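Local structure of periplasmic beta-glucosidase (Pseudomonas aeruginosa, 6R5T) at residues R131-G136 against G520-L525; G282-M287 against D311-D316; V358-L363 against G546-D551; P386-Q391 against V474-E479; E618-P623 against S644-R649. The protein probably hydrolyses terminal, non-reducing beta-D-glucosyl residues with release of beta-D-glucose, as a periplasmic member of glycoside hydrolase family 3. The protein carries 1 engineered substitution. All coordinates share one frame; numbering follows the deposited sequence. Where two conformers were deposited one is given.

Contact 1. Residues R131-G136 against G520-L525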
# COMPACT_ATOMS: atom_id res chain seq x y z
N ARG A 131 -9.67 1.84 -2.20
CA ARG A 131 -8.91 2.83 -1.41
C ARG A 131 -7.60 3.24 -2.12
O ARG A 131 -6.86 4.13 -1.56
CB ARG A 131 -8.58 2.26 -0.04
CG ARG A 131 -9.81 2.04 0.83
CD ARG A 131 -9.43 1.39 2.15
NE ARG A 131 -10.59 1.40 3.04
CZ ARG A 131 -10.66 0.75 4.18
NH1 ARG A 131 -9.60 0.07 4.63
NH2 ARG A 131 -11.74 0.86 4.91
N ASP A 132 -7.32 2.69 -3.29
CA ASP A 132 -6.05 2.94 -4.00
C ASP A 132 -6.40 3.49 -5.37
O ASP A 132 -6.77 2.76 -6.26
CB ASP A 132 -5.21 1.68 -4.09
CG ASP A 132 -3.79 1.90 -4.61
OD1 ASP A 132 -3.58 2.80 -5.48
OD2 ASP A 132 -2.89 1.17 -4.06
N ALA A 133 -6.22 4.81 -5.51
CA ALA A 133 -6.59 5.52 -6.74
C ALA A 133 -5.79 5.06 -7.97
O ALA A 133 -6.18 5.38 -9.08
CB ALA A 133 -6.40 7.02 -6.50
N ARG A 134 -4.66 4.37 -7.80
CA ARG A 134 -3.84 3.96 -8.99
C ARG A 134 -4.54 2.88 -9.81
O ARG A 134 -4.27 2.76 -11.01
CB ARG A 134 -2.50 3.39 -8.51
CG ARG A 134 -1.64 4.42 -7.79
CD ARG A 134 -0.39 3.76 -7.26
NE ARG A 134 -0.68 2.95 -6.10
CZ ARG A 134 0.24 2.35 -5.37
NH1 ARG A 134 1.51 2.40 -5.71
NH2 ARG A 134 -0.11 1.63 -4.33
N TRP A 135 -5.41 2.10 -9.19
CA TRP A 135 -6.03 0.93 -9.86
C TRP A 135 -6.95 1.41 -11.00
O TRP A 135 -7.83 2.24 -10.76
CB TRP A 135 -6.77 0.13 -8.81
CG TRP A 135 -7.30 -1.20 -9.26
CD1 TRP A 135 -6.59 -2.21 -9.83
CD2 TRP A 135 -8.60 -1.76 -9.01
NE1 TRP A 135 -7.36 -3.33 -9.99
CE2 TRP A 135 -8.59 -3.09 -9.47
CE3 TRP A 135 -9.77 -1.27 -8.43
CZ2 TRP A 135 -9.69 -3.95 -9.34
CZ3 TRP A 135 -10.88 -2.10 -8.34
CH2 TRP A 135 -10.83 -3.44 -8.79
N GLY A 136 -6.83 0.82 -12.19
CA GLY A 136 -7.61 1.29 -13.34
C GLY A 136 -9.08 0.98 -13.20
O GLY A 136 -9.90 1.67 -13.79
N GLY A 520 -11.39 8.63 -14.65
CA GLY A 520 -12.05 7.45 -14.10
C GLY A 520 -11.55 7.10 -12.72
O GLY A 520 -11.89 6.04 -12.20
N ARG A 521 -10.77 7.98 -12.10
CA ARG A 521 -10.17 7.73 -10.78
C ARG A 521 -9.94 9.11 -10.18
O ARG A 521 -9.87 10.11 -10.90
CB ARG A 521 -8.82 7.04 -10.90
CG ARG A 521 -7.81 7.77 -11.78
CD ARG A 521 -6.37 7.36 -11.62
NE ARG A 521 -6.13 5.94 -11.88
CZ ARG A 521 -6.07 5.35 -13.05
NH1 ARG A 521 -5.78 4.07 -13.15
NH2 ARG A 521 -6.29 6.03 -14.15
N PRO A 522 -9.76 9.19 -8.87
CA PRO A 522 -9.23 10.42 -8.28
C PRO A 522 -7.96 10.91 -8.99
O PRO A 522 -7.11 10.10 -9.31
CB PRO A 522 -8.93 10.02 -6.83
CG PRO A 522 -9.90 8.89 -6.58
CD PRO A 522 -9.91 8.12 -7.87
N LEU A 523 -7.84 12.22 -9.16
CA LEU A 523 -6.64 12.85 -9.73
C LEU A 523 -6.02 13.77 -8.71
O LEU A 523 -6.73 14.26 -7.81
CB LEU A 523 -6.97 13.70 -10.97
CG LEU A 523 -7.62 12.98 -12.14
CD1 LEU A 523 -7.97 13.96 -13.26
CD2 LEU A 523 -6.73 11.88 -12.63
N SER A 524 -4.71 13.93 -8.83
CA SER A 524 -3.93 14.91 -8.04
C SER A 524 -4.04 16.28 -8.73
O SER A 524 -3.57 16.40 -9.90
CB SER A 524 -2.52 14.45 -7.89
OG SER A 524 -1.88 14.33 -9.11
N LEU A 525 -4.66 17.25 -8.04
CA LEU A 525 -5.09 18.51 -8.70
C LEU A 525 -4.59 19.74 -7.95
O LEU A 525 -5.25 20.78 -8.01
CB LEU A 525 -6.61 18.48 -8.77
CG LEU A 525 -7.18 17.44 -9.72
CD1 LEU A 525 -8.67 17.25 -9.53
CD2 LEU A 525 -6.90 17.81 -11.19
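Arg521 reaches over to the turn at 132-135 and takes hold of two successive backbone carbonyls, Ala133 O and Arg134 O. Its CG lies between the backbone N and the carbonyl carbon (chi1 56°), and the bend at chi3 brings the edge of the guanidinium to the two carbonyls. NE donates to Ala133 O at 2.9 Å, in the carbonyl plane and close to the guanidinium plane. NH1 donates to Arg134 O, also at 2.9 Å, but it stands above that carbonyl's plane, probably because one rigid group serves two neighbouring oxygens. Gly136 CA comes within 3.3 Å of the same NH1, oblique to the guanidinium. Ala133 makes the apolar half of the contact: its methyl points at the Pro522 ring, with CB 3.9 Å from Pro522 CD. A small side chain there lets the two loops approach, and the stiff proline offers a smooth apolar surface. The turn has its own internal support. Asp132 OD1 accepts from Arg134 N in an Asx turn, while Arg134 NE and NH2 grip the two carboxylate oxygens side-on; Arg134 NH1 continues to Val574 O and Gly572 O of the second subunit. Arg521 is engaged beyond the turn as well, with a salt bridge from NH2 to Glu479 and a bond from NH1 to Ser488 O. The chemistry therefore implies a buried arginine whose charge is probably balanced by Glu479, leaving its remaining N-H groups to satisfy carbonyls and join the N-terminal barrel domain to the C-terminal domain.

Contact 2. Residues G282-M287 against D311-D316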
# COMPACT_ATOMS: atom_id res chain seq x y z
N GLY A 282 -15.94 -24.43 -5.12
CA GLY A 282 -17.31 -23.95 -5.27
C GLY A 282 -17.54 -23.11 -6.51
O GLY A 282 -18.57 -22.41 -6.53
N VAL A 283 -16.69 -23.22 -7.53
CA VAL A 283 -16.93 -22.51 -8.81
C VAL A 283 -17.85 -23.39 -9.68
O VAL A 283 -17.45 -24.54 -9.95
CB VAL A 283 -15.62 -22.21 -9.53
CG1 VAL A 283 -15.90 -21.62 -10.89
CG2 VAL A 283 -14.75 -21.28 -8.70
N ASP A 284 -19.02 -22.89 -10.03
CA ASP A 284 -20.02 -23.71 -10.78
C ASP A 284 -19.76 -23.64 -12.28
O ASP A 284 -19.80 -24.69 -12.97
CB ASP A 284 -21.44 -23.24 -10.51
CG ASP A 284 -21.90 -23.41 -9.08
OD1 ASP A 284 -21.35 -24.29 -8.31
OD2 ASP A 284 -22.82 -22.67 -8.72
N MET A 285 -19.53 -22.46 -12.80
CA MET A 285 -19.53 -22.27 -14.26
C MET A 285 -18.15 -21.74 -14.65
O MET A 285 -17.54 -20.85 -13.96
CB MET A 285 -20.70 -21.36 -14.65
CG MET A 285 -20.67 -20.86 -16.02
SD MET A 285 -22.37 -20.23 -16.38
CE MET A 285 -23.02 -21.61 -17.34
N ASN A 286 -17.62 -22.34 -15.70
CA ASN A 286 -16.24 -22.14 -16.20
C ASN A 286 -16.26 -21.23 -17.42
O ASN A 286 -16.77 -21.64 -18.49
CB ASN A 286 -15.69 -23.53 -16.48
CG ASN A 286 -14.34 -23.64 -17.15
OD1 ASN A 286 -14.16 -24.60 -17.93
ND2 ASN A 286 -13.42 -22.74 -16.81
N MET A 287 -15.71 -20.03 -17.26
CA MET A 287 -15.69 -19.02 -18.35
C MET A 287 -14.49 -19.24 -19.26
O MET A 287 -13.31 -19.11 -18.83
CB MET A 287 -15.74 -17.60 -17.77
CG MET A 287 -15.88 -16.51 -18.77
SD MET A 287 -16.06 -14.93 -17.82
CE MET A 287 -17.23 -14.02 -18.81
N ASP A 311 -22.98 -32.37 -9.67
CA ASP A 311 -24.43 -32.17 -9.48
C ASP A 311 -24.71 -30.78 -8.90
O ASP A 311 -25.74 -30.19 -9.28
CB ASP A 311 -25.03 -33.27 -8.61
CG ASP A 311 -25.14 -34.62 -9.32
OD1 ASP A 311 -24.96 -34.65 -10.55
OD2 ASP A 311 -25.40 -35.62 -8.60
N ARG A 312 -23.88 -30.31 -7.97
CA ARG A 312 -24.09 -29.00 -7.30
C ARG A 312 -24.02 -27.93 -8.37
O ARG A 312 -24.92 -27.08 -8.43
CB ARG A 312 -22.99 -28.77 -6.26
CG ARG A 312 -23.08 -27.43 -5.55
CD ARG A 312 -21.70 -27.04 -5.03
NE ARG A 312 -20.96 -26.39 -6.14
CZ ARG A 312 -19.72 -26.68 -6.51
NH1 ARG A 312 -19.04 -27.65 -5.88
NH2 ARG A 312 -19.16 -26.01 -7.51
N ALA A 313 -22.99 -28.01 -9.20
CA ALA A 313 -22.65 -27.01 -10.22
C ALA A 313 -23.78 -26.95 -11.24
O ALA A 313 -24.31 -25.89 -11.58
CB ALA A 313 -21.32 -27.30 -10.81
N CYS A 314 -24.20 -28.13 -11.73
CA CYS A 314 -25.28 -28.22 -12.73
C CYS A 314 -26.61 -27.72 -12.16
O CYS A 314 -27.29 -26.94 -12.82
CB CYS A 314 -25.39 -29.67 -13.17
SG CYS A 314 -26.64 -29.87 -14.46
N ARG A 315 -26.97 -28.11 -10.93
CA ARG A 315 -28.21 -27.66 -10.31
C ARG A 315 -28.24 -26.13 -10.27
O ARG A 315 -29.26 -25.55 -10.57
CB ARG A 315 -28.39 -28.22 -8.91
CG ARG A 315 -29.59 -27.69 -8.15
CD ARG A 315 -29.24 -26.46 -7.28
NE ARG A 315 -30.42 -25.69 -6.88
CZ ARG A 315 -30.43 -24.39 -6.57
NH1 ARG A 315 -29.33 -23.65 -6.62
NH2 ARG A 315 -31.58 -23.82 -6.26
N ASP A 316 -27.10 -25.50 -9.96
CA ASP A 316 -27.07 -24.04 -9.86
C ASP A 316 -27.31 -23.42 -11.24
O ASP A 316 -28.01 -22.38 -11.32
CB ASP A 316 -25.77 -23.58 -9.21
CG ASP A 316 -25.62 -23.91 -7.74
OD1 ASP A 316 -26.62 -24.33 -7.13
OD2 ASP A 316 -24.47 -23.77 -7.22
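Asp284 holds its CG anti to the carbonyl carbon (chi1 -64°), which sends the carboxylate toward the helix, and Arg312 answers with CG anti to its backbone N and a bend at chi3 (84°) that curls the guanidinium back to meet it. Arg312 grips side-on with both nitrogens on one atom: NE lies 3.0 Å and NH2 2.9 Å from Asp284 OD1. The oxygen is met nearly along its C-O bond and sits almost in the guanidinium plane. One face of that guanidinium is occupied by Gly282 CA, 3.5 Å above the plane. Gly282 is also the positive-phi residue of a Schellman motif ending helix 271-281, a conformation glycine adopts easily. The other carboxylate oxygen, Asp284 OD2, stands only 2.5 Å from Asp316 OD2, a spacing that suggests that one of the two acids is protonated. Nearby positive charge probably eases their meeting: Arg315 NH1 binds Asp316 OD1 at 2.8 Å, and Arg243 forms a salt bridge with Asp316 OD2. Ala313 is small enough to let the loop close in, its CB 3.7 Å from Asp284 O. The loop thus leads from helix 271-281 into strand 286-287 of the (beta/alpha)8 barrel, whose Met287 touches the bound glucose unit, while helix 307-323 packs outside; Leu251 of strand 251-253 touches both aspartates, and strand 24-26 flanks strand 286-287.

Contact 3. Residues V358-L363 against G546-D551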
# COMPACT_ATOMS: atom_id res chain seq x y z
N VAL A 358 -29.71 11.66 -15.23
CA VAL A 358 -28.81 10.93 -14.30
C VAL A 358 -27.44 11.59 -14.35
O VAL A 358 -26.82 11.80 -13.28
CB VAL A 358 -28.77 9.44 -14.66
CG1 VAL A 358 -27.58 8.76 -14.01
CG2 VAL A 358 -30.08 8.73 -14.28
N ALA A 359 -26.94 11.91 -15.53
CA ALA A 359 -25.56 12.46 -15.66
C ALA A 359 -25.46 13.82 -14.99
O ALA A 359 -24.42 14.09 -14.35
CB ALA A 359 -25.13 12.53 -17.09
N ARG A 360 -26.54 14.59 -14.93
CA ARG A 360 -26.45 15.89 -14.22
C ARG A 360 -26.12 15.68 -12.73
O ARG A 360 -25.47 16.56 -12.16
CB ARG A 360 -27.80 16.63 -14.26
CG ARG A 360 -28.19 17.24 -15.59
CD ARG A 360 -29.68 17.66 -15.46
NE ARG A 360 -30.15 18.15 -16.75
CZ ARG A 360 -31.40 18.15 -17.19
NH1 ARG A 360 -32.39 17.73 -16.43
NH2 ARG A 360 -31.65 18.63 -18.40
N GLU A 361 -26.63 14.61 -12.12
CA GLU A 361 -26.59 14.41 -10.67
C GLU A 361 -25.19 14.03 -10.17
O GLU A 361 -24.96 14.22 -8.99
CB GLU A 361 -27.59 13.34 -10.25
CG GLU A 361 -29.04 13.71 -10.53
CD GLU A 361 -29.54 14.95 -9.79
OE1 GLU A 361 -28.96 15.28 -8.72
OE2 GLU A 361 -30.46 15.63 -10.32
N GLY A 362 -24.35 13.53 -11.05
CA GLY A 362 -23.02 13.00 -10.68
C GLY A 362 -21.93 14.07 -10.78
O GLY A 362 -20.80 13.83 -10.29
N LEU A 363 -22.22 15.19 -11.43
CA LEU A 363 -21.16 16.19 -11.68
C LEU A 363 -20.80 16.91 -10.38
O LEU A 363 -21.72 17.25 -9.59
CB LEU A 363 -21.63 17.20 -12.73
CG LEU A 363 -22.09 16.57 -14.04
CD1 LEU A 363 -22.56 17.68 -14.97
CD2 LEU A 363 -21.06 15.71 -14.70
N GLY A 546 -22.19 15.44 -22.58
CA GLY A 546 -21.93 16.84 -22.97
C GLY A 546 -23.15 17.70 -22.72
O GLY A 546 -22.98 18.87 -22.36
N ASN A 547 -24.36 17.18 -22.87
CA ASN A 547 -25.58 17.98 -22.59
C ASN A 547 -25.75 18.20 -21.09
O ASN A 547 -26.04 19.33 -20.65
CB ASN A 547 -26.82 17.33 -23.17
CG ASN A 547 -27.00 17.57 -24.66
OD1 ASN A 547 -26.63 18.63 -25.17
ND2 ASN A 547 -27.61 16.57 -25.33
N ALA A 548 -25.47 17.19 -20.27
CA ALA A 548 -25.58 17.33 -18.81
C ALA A 548 -24.51 18.34 -18.32
O ALA A 548 -24.78 19.15 -17.41
CB ALA A 548 -25.48 15.99 -18.15
N ILE A 549 -23.31 18.27 -18.89
CA ILE A 549 -22.21 19.19 -18.52
C ILE A 549 -22.60 20.63 -18.89
O ILE A 549 -22.50 21.53 -18.04
CB ILE A 549 -20.89 18.72 -19.12
CG1 ILE A 549 -20.46 17.38 -18.51
CG2 ILE A 549 -19.83 19.79 -18.95
CD1 ILE A 549 -19.38 16.73 -19.25
N ALA A 550 -23.10 20.87 -20.11
CA ALA A 550 -23.58 22.20 -20.47
C ALA A 550 -24.72 22.65 -19.55
O ALA A 550 -24.73 23.83 -19.20
CB ALA A 550 -23.97 22.24 -21.92
N ASP A 551 -25.63 21.78 -19.15
CA ASP A 551 -26.72 22.12 -18.23
C ASP A 551 -26.13 22.70 -16.94
O ASP A 551 -26.67 23.68 -16.44
CB ASP A 551 -27.58 20.89 -17.93
CG ASP A 551 -28.46 20.43 -19.08
OD1 ASP A 551 -28.67 21.25 -20.05
OD2 ASP A 551 -28.86 19.25 -19.03
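Arg360 and Asp551 cross obliquely, with guanidinium and carboxylate planes 55° apart. The arginine chain runs extended from CG to NE and presents its side to a single oxygen, so the salt bridge is not the two-to-two kind: NE is 2.8 Å and NH2 2.9 Å from Asp551 OD2. That oxygen lies in the guanidinium plane, yet both nitrogens reach it from the same face of the carboxylate. Arg356, one turn before Arg360 on the same helix, forms a salt bridge with Asp551 OD1, which leaves the acid between two arginines and probably well stabilised as the anion. Beside the ion pair the helices meet through alanines, tip to tip, with Ala359 CB 3.6 Å from Ala548 CB. Such small residues allow the axes to come within 8.5 Å at a crossing angle of -53°. Leu363, just past the end of its helix, points its CD1 at the neighbouring backbone, 3.6 Å from Ala548 O, and reaches Ile549 CG1 at 4.1 Å. The two helices belong to the alpha/beta sandwich that forms the second domain in family 3 enzymes: helix 352-362 leads into strand 364-368, and helix 545-553 follows the adjacent, antiparallel strand 534-537.

Contact 4. Residues P386-Q391 against V474-E479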
# COMPACT_ATOMS: atom_id res chain seq x y z
N PRO A 386 -8.00 17.96 -25.44
CA PRO A 386 -8.18 16.71 -26.19
C PRO A 386 -9.47 15.96 -25.86
O PRO A 386 -9.83 15.07 -26.60
CB PRO A 386 -6.94 15.91 -25.84
CG PRO A 386 -6.48 16.45 -24.51
CD PRO A 386 -6.83 17.92 -24.56
N LEU A 387 -10.15 16.31 -24.78
CA LEU A 387 -11.41 15.62 -24.43
C LEU A 387 -12.63 16.42 -24.88
O LEU A 387 -13.76 15.91 -24.78
CB LEU A 387 -11.37 15.31 -22.94
CG LEU A 387 -10.30 14.26 -22.62
CD1 LEU A 387 -10.01 14.19 -21.16
CD2 LEU A 387 -10.71 12.88 -23.17
N ALA A 388 -12.45 17.62 -25.43
CA ALA A 388 -13.60 18.46 -25.77
C ALA A 388 -14.51 17.86 -26.83
O ALA A 388 -15.74 18.04 -26.70
CB ALA A 388 -13.10 19.81 -26.21
N LYS A 389 -13.90 17.29 -27.88
CA LYS A 389 -14.66 16.67 -28.98
C LYS A 389 -14.53 15.14 -28.98
O LYS A 389 -14.77 14.52 -30.06
CB LYS A 389 -14.17 17.23 -30.31
CG LYS A 389 -14.62 18.64 -30.56
CD LYS A 389 -14.41 19.03 -32.02
CE LYS A 389 -14.92 20.42 -32.30
NZ LYS A 389 -14.79 20.73 -33.75
N SER A 390 -14.26 14.53 -27.85
CA SER A 390 -14.10 13.07 -27.80
C SER A 390 -15.42 12.36 -27.49
O SER A 390 -15.93 12.47 -26.36
CB SER A 390 -13.06 12.69 -26.79
OG SER A 390 -12.92 11.29 -26.82
N GLN A 391 -15.97 11.66 -28.47
CA GLN A 391 -17.13 10.78 -28.23
C GLN A 391 -16.69 9.49 -27.57
O GLN A 391 -17.42 9.00 -26.75
CB GLN A 391 -17.81 10.47 -29.56
CG GLN A 391 -18.62 11.65 -30.08
CD GLN A 391 -19.28 11.39 -31.40
OE1 GLN A 391 -18.61 10.96 -32.35
NE2 GLN A 391 -20.59 11.66 -31.47
N VAL A 474 -12.96 27.32 -21.66
CA VAL A 474 -13.44 26.03 -21.08
C VAL A 474 -12.43 24.98 -21.53
O VAL A 474 -12.42 24.62 -22.73
CB VAL A 474 -14.87 25.70 -21.52
CG1 VAL A 474 -15.33 24.34 -21.02
CG2 VAL A 474 -15.82 26.76 -21.00
N ALA A 475 -11.58 24.53 -20.62
CA ALA A 475 -10.54 23.53 -20.93
C ALA A 475 -11.10 22.16 -20.55
O ALA A 475 -11.47 21.96 -19.38
CB ALA A 475 -9.27 23.83 -20.20
N VAL A 476 -11.19 21.26 -21.49
CA VAL A 476 -11.78 19.91 -21.31
C VAL A 476 -10.59 18.95 -21.35
O VAL A 476 -10.03 18.66 -22.41
CB VAL A 476 -12.87 19.56 -22.33
CG1 VAL A 476 -13.62 18.32 -21.87
CG2 VAL A 476 -13.83 20.72 -22.56
N VAL A 477 -10.20 18.50 -20.18
CA VAL A 477 -8.90 17.86 -19.95
C VAL A 477 -9.08 16.68 -19.00
O VAL A 477 -10.12 16.59 -18.30
CB VAL A 477 -7.89 18.86 -19.39
CG1 VAL A 477 -7.47 19.84 -20.47
CG2 VAL A 477 -8.39 19.56 -18.14
N GLY A 478 -8.06 15.82 -18.96
CA GLY A 478 -8.00 14.74 -17.97
C GLY A 478 -7.55 13.46 -18.63
O GLY A 478 -6.68 13.47 -19.48
N GLU A 479 -8.18 12.35 -18.28
CA GLU A 479 -7.78 11.01 -18.76
C GLU A 479 -8.63 10.60 -19.95
O GLU A 479 -9.80 10.96 -20.01
CB GLU A 479 -7.95 9.94 -17.66
CG GLU A 479 -7.15 10.20 -16.41
CD GLU A 479 -7.41 9.10 -15.36
OE1 GLU A 479 -8.58 8.70 -15.19
OE2 GLU A 479 -6.41 8.66 -14.70
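Val476 lays its isopropyl group flat on one face of the peptide joining Leu387 to Ala388: CG1 sits 3.7 Å above Leu387 C, and CB stands equally squarely over Ala388 N. A second peptide, Val477 to Gly478, carries Leu387 CD1 over one of its faces, 3.4 Å from Gly478 N, while the N-H of that peptide goes to Gln499. This leucine was modelled in two conformers, so its closest approaches are less certain than those of Val476. A beta-branched valine suits its place because CG1 anti to the backbone N (chi1 -167°) leaves CG2 free to meet Ala388, whose CB lies 3.8 Å away. The alanine is compact enough for the turn to lie against the strand. Leu387 supplies the bulk, its CB 3.9 Å from Val476 CG1. Polar contact across the pair is slight, a weak bond of 3.3 Å from Leu387 N to Val476 O. Farther on, Glu479 O is buried beside Leu387 CD1 and has no polar partner in the model, whereas the Glu479 carboxylate is paired with Arg521 and Arg490. Gly478 has a positive phi (137°) that would press a side chain against the preceding carbonyl, so glycine fits where the strand ends. Residues 387-390 form a type I turn that leads from strand 380-384 to helix 391-394, with Ser390 as its N-cap. Strand 472-478 lies between strands 380-384 and 513-518; Met518 of the latter touches both Leu387 and Val476, and helix 497-508 packs on Ala475 and Val477.

Contact 5. Residues E618-P623 against S644-R649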
# COMPACT_ATOMS: atom_id res chain seq x y z
N GLU A 618 -25.57 28.41 -1.22
CA GLU A 618 -24.94 28.11 0.09
C GLU A 618 -25.99 27.43 0.96
O GLU A 618 -27.20 27.70 0.82
CB GLU A 618 -24.41 29.37 0.80
CG GLU A 618 -23.04 29.80 0.30
CD GLU A 618 -21.85 28.87 0.53
OE1 GLU A 618 -21.96 27.87 1.30
OE2 GLU A 618 -20.82 29.12 -0.09
N PHE A 619 -25.52 26.54 1.81
CA PHE A 619 -26.39 25.80 2.73
C PHE A 619 -25.93 26.03 4.16
O PHE A 619 -24.73 26.33 4.44
CB PHE A 619 -26.40 24.31 2.38
CG PHE A 619 -26.95 24.00 1.01
CD1 PHE A 619 -28.31 23.80 0.81
CD2 PHE A 619 -26.10 23.88 -0.09
CE1 PHE A 619 -28.81 23.49 -0.46
CE2 PHE A 619 -26.59 23.57 -1.34
CZ PHE A 619 -27.96 23.41 -1.52
N SER A 620 -26.89 25.94 5.06
CA SER A 620 -26.69 26.09 6.52
C SER A 620 -27.29 24.88 7.22
O SER A 620 -28.32 24.34 6.76
CB SER A 620 -27.29 27.36 7.05
OG SER A 620 -26.76 28.50 6.36
N LEU A 621 -26.63 24.38 8.25
CA LEU A 621 -27.18 23.32 9.13
C LEU A 621 -27.36 23.92 10.52
O LEU A 621 -26.48 24.66 10.99
CB LEU A 621 -26.26 22.10 9.23
CG LEU A 621 -26.18 21.20 8.00
CD1 LEU A 621 -25.04 20.23 8.06
CD2 LEU A 621 -27.47 20.44 7.85
N SER A 622 -28.50 23.65 11.13
CA SER A 622 -28.75 24.01 12.54
C SER A 622 -27.92 23.07 13.40
O SER A 622 -27.36 22.08 12.92
CB SER A 622 -30.22 23.91 12.84
OG SER A 622 -30.67 22.55 12.85
N PRO A 623 -27.85 23.32 14.72
CA PRO A 623 -27.07 22.46 15.60
C PRO A 623 -27.65 21.05 15.60
O PRO A 623 -28.87 20.86 15.57
CB PRO A 623 -27.25 23.12 16.98
CG PRO A 623 -27.60 24.54 16.65
CD PRO A 623 -28.48 24.46 15.44
N SER A 644 -30.92 24.31 5.58
CA SER A 644 -31.50 25.51 4.91
C SER A 644 -30.69 25.88 3.68
O SER A 644 -29.45 25.76 3.70
CB SER A 644 -31.56 26.68 5.87
OG SER A 644 -32.19 26.30 7.06
N ASN A 645 -31.35 26.34 2.64
CA ASN A 645 -30.69 26.95 1.48
C ASN A 645 -30.60 28.44 1.81
O ASN A 645 -31.65 29.13 1.83
CB ASN A 645 -31.47 26.66 0.21
CG ASN A 645 -30.84 27.20 -1.05
OD1 ASN A 645 -30.02 28.13 -0.98
ND2 ASN A 645 -31.23 26.68 -2.20
N SER A 646 -29.40 28.89 2.12
CA SER A 646 -29.19 30.29 2.56
C SER A 646 -28.63 31.15 1.43
O SER A 646 -28.16 32.28 1.72
CB SER A 646 -28.30 30.28 3.80
OG SER A 646 -27.10 29.60 3.55
N GLY A 647 -28.66 30.68 0.18
CA GLY A 647 -28.21 31.41 -1.01
C GLY A 647 -29.35 31.82 -1.94
O GLY A 647 -30.52 31.82 -1.53
N LYS A 648 -29.06 32.05 -3.21
CA LYS A 648 -30.01 32.65 -4.15
C LYS A 648 -30.47 31.71 -5.27
O LYS A 648 -31.31 32.11 -6.08
CB LYS A 648 -29.36 33.90 -4.76
CG LYS A 648 -28.86 34.93 -3.75
CD LYS A 648 -27.69 35.74 -4.27
CE LYS A 648 -27.39 36.94 -3.38
NZ LYS A 648 -26.20 37.65 -3.87
N ARG A 649 -29.96 30.47 -5.33
CA ARG A 649 -30.37 29.53 -6.39
C ARG A 649 -30.85 28.27 -5.72
O ARG A 649 -30.31 27.88 -4.70
CB ARG A 649 -29.23 29.20 -7.34
CG ARG A 649 -28.71 30.42 -8.09
CD ARG A 649 -27.47 30.06 -8.84
NE ARG A 649 -27.01 31.16 -9.63
CZ ARG A 649 -27.41 31.41 -10.88
NH1 ARG A 649 -28.23 30.58 -11.52
NH2 ARG A 649 -26.94 32.50 -11.48
O HOH W 1 -30.72 25.55 8.95
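Ser620 and Ser644 form a hydrogen-bonded antiparallel pair, with Ser620 N to Ser644 O and Ser644 N to Ser620 O both 2.9 Å. The next pair, Phe619 with Asn645, is non-hydrogen-bonded and brings Phe619 CA within 3.2 Å of Ser644 O in a CA-H...O contact. Beyond it Ser646 N donates to Glu618 O at 2.8 Å as segment 644-649 turns away. Gly647 faces Glu618 there, and a side chain would crowd Glu618 N, so glycine fits. Strands 619-626 and 636-645 belong, with 686-694, to an antiparallel three-stranded sheet that probably forms one layer of the C-terminal fibronectin type III-like sandwich. On one side of it the Phe619 ring lies obliquely against Asn645, their planes 41° apart and CE1 4.2 Å from Asn645 CB; Leu720 also touches the ring. Asn645 has CG anti to its backbone N (chi1 -177°), which turns the amide along its own chain. OD1 accepts from Gly647 N in an Asx turn and from Thr617, while ND2 donates to Arg649 O at 2.9 Å, so asparagine's two-sided amide pins the chain's departure from the strand. Ser620 OG and Ser646 OG are hydrogen-bonded at 3.0 Å, two short hydroxyl side chains meeting near solvent.

How the contacts relate
Contact 2 lies inside the barrel domain, contacts 3 and 4 in the second domain, and contact 5 at the C-terminal sandwich, while contact 1 joins the first two. Contacts 2 and 5 are the farthest apart, their centres about 55 Å distant. Contacts 1 and 4 touch directly through Glu479 and Arg521, though their centres are about 18 Å apart, so the strand ends 472-478 and 513-518 of the mixed sheet are tied to the barrel. Along the chain contacts 2 and 4 are nested within the span closed by contact 1, contact 3 crosses that span, and contact 5 follows last. The domains follow one another in sequence, and contact 1 is the one of the five that joins the first two.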